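Local coordinates for protein fructokinase (Xylella fastidiosa Temecula1, PDB 3LJS) that probably phosphorylates fructose with ATP, as a fructokinase of the PfkB family of carbohydrate kinases, at residues M172-G177 / S182-G187. Residues are numbered along the deposited sequence; the frame is centred on the assembly and turned at random.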
HETATM    1  N   MSE B 172      -8.083  14.290  -4.052  1.00 32.41           N
HETATM    2  CA  MSE B 172      -8.078  12.828  -4.119  1.00 36.69           C
HETATM    3  C   MSE B 172      -8.128  12.139  -2.763  1.00 34.52           C
HETATM    4  O   MSE B 172      -8.695  11.055  -2.635  1.00 33.45           O
HETATM    5  CB  MSE B 172      -6.836  12.329  -4.854  1.00 42.38           C
HETATM    6  CG  MSE B 172      -6.869  12.499  -6.355  1.00 53.39           C
HETATM    7 SE   MSE B 172      -5.293  11.700  -7.152  1.00 70.65          SE
HETATM    8  CE  MSE B 172      -5.521   9.896  -6.491  1.00 60.56           C
ATOM      9  N   LEU B 173      -7.525  12.765  -1.758  1.00 31.42           N
ATOM     10  CA  LEU B 173      -7.473  12.195  -0.417  1.00 27.54           C
ATOM     11  C   LEU B 173      -8.731  12.372   0.428  1.00 26.98           C
ATOM     12  O   LEU B 173      -8.820  11.835   1.534  1.00 25.03           O
ATOM     13  CB  LEU B 173      -6.273  12.773   0.334  1.00 27.27           C
ATOM     14  CG  LEU B 173      -4.896  12.371  -0.192  1.00 26.41           C
ATOM     15  CD1 LEU B 173      -3.810  13.142   0.550  1.00 26.32           C
ATOM     16  CD2 LEU B 173      -4.710  10.871  -0.003  1.00 26.33           C
ATOM     17  N   TRP B 174      -9.700  13.124  -0.085  1.00 26.45           N
ATOM     18  CA  TRP B 174     -10.938  13.367   0.649  1.00 28.87           C
ATOM     19  C   TRP B 174     -12.058  12.408   0.239  1.00 31.21           C
ATOM     20  O   TRP B 174     -12.128  11.986  -0.912  1.00 31.41           O
ATOM     21  CB  TRP B 174     -11.388  14.813   0.440  1.00 26.62           C
ATOM     22  CG  TRP B 174     -10.449  15.828   1.041  1.00 26.27           C
ATOM     23  CD1 TRP B 174      -9.191  16.148   0.607  1.00 26.99           C
ATOM     24  CD2 TRP B 174     -10.698  16.643   2.190  1.00 25.16           C
ATOM     25  NE1 TRP B 174      -8.642  17.115   1.419  1.00 25.32           N
ATOM     26  CE2 TRP B 174      -9.545  17.435   2.399  1.00 25.90           C
ATOM     27  CE3 TRP B 174     -11.783  16.777   3.069  1.00 26.71           C
ATOM     28  CZ2 TRP B 174      -9.448  18.356   3.447  1.00 25.07           C
ATOM     29  CZ3 TRP B 174     -11.686  17.695   4.114  1.00 26.15           C
ATOM     30  CH2 TRP B 174     -10.523  18.470   4.292  1.00 26.31           C
ATOM     31  N   PRO B 175     -12.951  12.056   1.181  1.00 34.26           N
ATOM     32  CA  PRO B 175     -14.064  11.141   0.898  1.00 36.97           C
ATOM     33  C   PRO B 175     -14.936  11.612  -0.254  1.00 39.33           C
ATOM     34  O   PRO B 175     -15.206  12.805  -0.402  1.00 39.09           O
ATOM     35  CB  PRO B 175     -14.830  11.105   2.219  1.00 36.91           C
ATOM     36  CG  PRO B 175     -13.760  11.339   3.232  1.00 36.35           C
ATOM     37  CD  PRO B 175     -12.958  12.453   2.599  1.00 34.84           C
ATOM     38  N   ASN B 176     -15.378  10.664  -1.068  1.00 43.23           N
ATOM     39  CA  ASN B 176     -16.216  10.969  -2.215  1.00 46.34           C
ATOM     40  C   ASN B 176     -17.520  11.622  -1.773  1.00 46.32           C
ATOM     41  O   ASN B 176     -18.083  11.265  -0.738  1.00 44.97           O
ATOM     42  CB  ASN B 176     -16.517   9.685  -2.991  1.00 49.95           C
ATOM     43  CG  ASN B 176     -16.366   9.861  -4.486  1.00 52.73           C
ATOM     44  OD1 ASN B 176     -17.057  10.676  -5.100  1.00 55.91           O
ATOM     45  ND2 ASN B 176     -15.455   9.101  -5.082  1.00 55.02           N
ATOM     46  N   GLY B 177     -17.984  12.590  -2.557  1.00 47.05           N
ATOM     47  CA  GLY B 177     -19.228  13.272  -2.246  1.00 48.46           C
ATOM     48  C   GLY B 177     -19.194  14.307  -1.133  1.00 49.19           C
ATOM     49  O   GLY B 177     -20.126  15.104  -1.010  1.00 50.57           O
ATOM     50  N   SER B 182     -15.820  23.538   4.288  1.00 28.40           N
ATOM     51  CA  SER B 182     -16.006  23.853   5.699  1.00 28.96           C
ATOM     52  C   SER B 182     -14.737  23.740   6.549  1.00 27.98           C
ATOM     53  O   SER B 182     -14.390  24.661   7.292  1.00 26.88           O
ATOM     54  CB  SER B 182     -17.093  22.951   6.281  1.00 30.63           C
ATOM     55  OG  SER B 182     -17.337  23.285   7.631  1.00 39.44           O
ATOM     56  N   ARG B 183     -14.048  22.609   6.450  1.00 27.04           N
ATOM     57  CA  ARG B 183     -12.830  22.403   7.227  1.00 26.26           C
ATOM     58  C   ARG B 183     -11.699  23.314   6.774  1.00 24.55           C
ATOM     59  O   ARG B 183     -10.952  23.844   7.597  1.00 24.81           O
ATOM     60  CB  ARG B 183     -12.383  20.947   7.135  1.00 26.00           C
ATOM     61  CG  ARG B 183     -13.293  19.996   7.875  1.00 26.82           C
ATOM     62  CD  ARG B 183     -12.930  18.573   7.557  1.00 29.29           C
ATOM     63  NE  ARG B 183     -13.943  17.651   8.049  1.00 30.48           N
ATOM     64  CZ  ARG B 183     -14.059  16.393   7.646  1.00 30.51           C
ATOM     65  NH1 ARG B 183     -13.218  15.906   6.742  1.00 25.40           N
ATOM     66  NH2 ARG B 183     -15.026  15.627   8.139  1.00 30.52           N
ATOM     67  N   LEU B 184     -11.572  23.496   5.466  1.00 22.58           N
ATOM     68  CA  LEU B 184     -10.528  24.354   4.935  1.00 24.09           C
ATOM     69  C   LEU B 184     -10.690  25.772   5.477  1.00 24.63           C
ATOM     70  O   LEU B 184      -9.720  26.375   5.932  1.00 24.12           O
ATOM     71  CB  LEU B 184     -10.562  24.358   3.403  1.00 23.66           C
ATOM     72  CG  LEU B 184     -10.312  22.985   2.763  1.00 25.92           C
ATOM     73  CD1 LEU B 184     -10.376  23.094   1.244  1.00 23.23           C
ATOM     74  CD2 LEU B 184      -8.950  22.458   3.205  1.00 24.10           C
ATOM     75  N   TRP B 185     -11.910  26.306   5.440  1.00 25.10           N
ATOM     76  CA  TRP B 185     -12.143  27.658   5.950  1.00 24.56           C
ATOM     77  C   TRP B 185     -11.871  27.744   7.448  1.00 24.41           C
ATOM     78  O   TRP B 185     -11.366  28.754   7.929  1.00 23.80           O
ATOM     79  CB  TRP B 185     -13.579  28.124   5.668  1.00 25.21           C
ATOM     80  CG  TRP B 185     -13.781  28.677   4.285  1.00 26.69           C
ATOM     81  CD1 TRP B 185     -14.565  28.151   3.295  1.00 27.71           C
ATOM     82  CD2 TRP B 185     -13.181  29.857   3.737  1.00 26.71           C
ATOM     83  NE1 TRP B 185     -14.490  28.931   2.165  1.00 28.73           N
ATOM     84  CE2 TRP B 185     -13.650  29.985   2.408  1.00 28.53           C
ATOM     85  CE3 TRP B 185     -12.295  30.820   4.238  1.00 26.60           C
ATOM     86  CZ2 TRP B 185     -13.261  31.037   1.574  1.00 28.73           C
ATOM     87  CZ3 TRP B 185     -11.907  31.869   3.407  1.00 28.93           C
ATOM     88  CH2 TRP B 185     -12.392  31.967   2.088  1.00 28.96           C
ATOM     89  N   LYS B 186     -12.211  26.693   8.189  1.00 23.75           N
ATOM     90  CA  LYS B 186     -11.973  26.706   9.624  1.00 24.49           C
ATOM     91  C   LYS B 186     -10.475  26.745   9.910  1.00 23.30           C
ATOM     92  O   LYS B 186     -10.015  27.500  10.772  1.00 23.85           O
ATOM     93  CB  LYS B 186     -12.591  25.481  10.296  1.00 27.06           C
ATOM     94  CG  LYS B 186     -12.392  25.482  11.802  1.00 30.95           C
ATOM     95  CD  LYS B 186     -13.335  24.523  12.499  1.00 36.77           C
ATOM     96  CE  LYS B 186     -13.194  24.623  14.014  1.00 39.03           C
ATOM     97  NZ  LYS B 186     -14.177  23.746  14.714  1.00 40.51           N
ATOM     98  N   GLY B 187      -9.715  25.927   9.190  1.00 21.50           N
ATOM     99  CA  GLY B 187      -8.278  25.916   9.386  1.00 20.79           C
ATOM    100  C   GLY B 187      -7.715  27.289   9.064  1.00 22.37           C
ATOM    101  O   GLY B 187      -6.876  27.825   9.798  1.00 19.83           O
TER
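Trp174 pushes its indole out of the 172-177 loop to meet Arg183 and Leu184, two neighbouring residues of helix 181-189. The backbones stay well apart, with 11.3 Å between Trp174 CA and Arg183 CA, the nearest such pair, so the contact is made by side chains.

The larger share is the arginine against the benzene half of the indole. The Arg183 chain, extended from CG to NE, runs antiparallel to the tryptophan side chain, and NH1 ends up 3.5 Å from Trp174 CZ3. The methylene carbon CD lies 3.8 Å from the same CZ3, so both charged and aliphatic parts of the arginine touch the ring. Guanidinium and indole planes are 29° apart, and NH1 comes in obliquely. NH1 also makes a weak hydrogen bond to Met140 O, while the arginine packs on Ala143, Ala146 and Phe150 of helix 143-158.

The apolar part is slimmer: Leu184 CD2 reaches Trp174 CZ2 at 4.1 Å. The leucine's CB does not head for the loop, but its end comes nearer: CG lies anti to the carbonyl carbon (chi1 -62°), and the CD2 branch is the one that meets the indole. Pro180 and an edge-to-face partner, Phe169, add to the packing around the indole.

The contact thus joins the loop following strand 162-166 to the next helix. The side chain of Trp174 lies about 6 Å from that of Arg170, a residue that binds ATP, although no nucleotide is bound to this chain. With no hydrogen bond between the segments, the contact rests on van der Waals packing, probably with some attraction between the guanidinium and the indole.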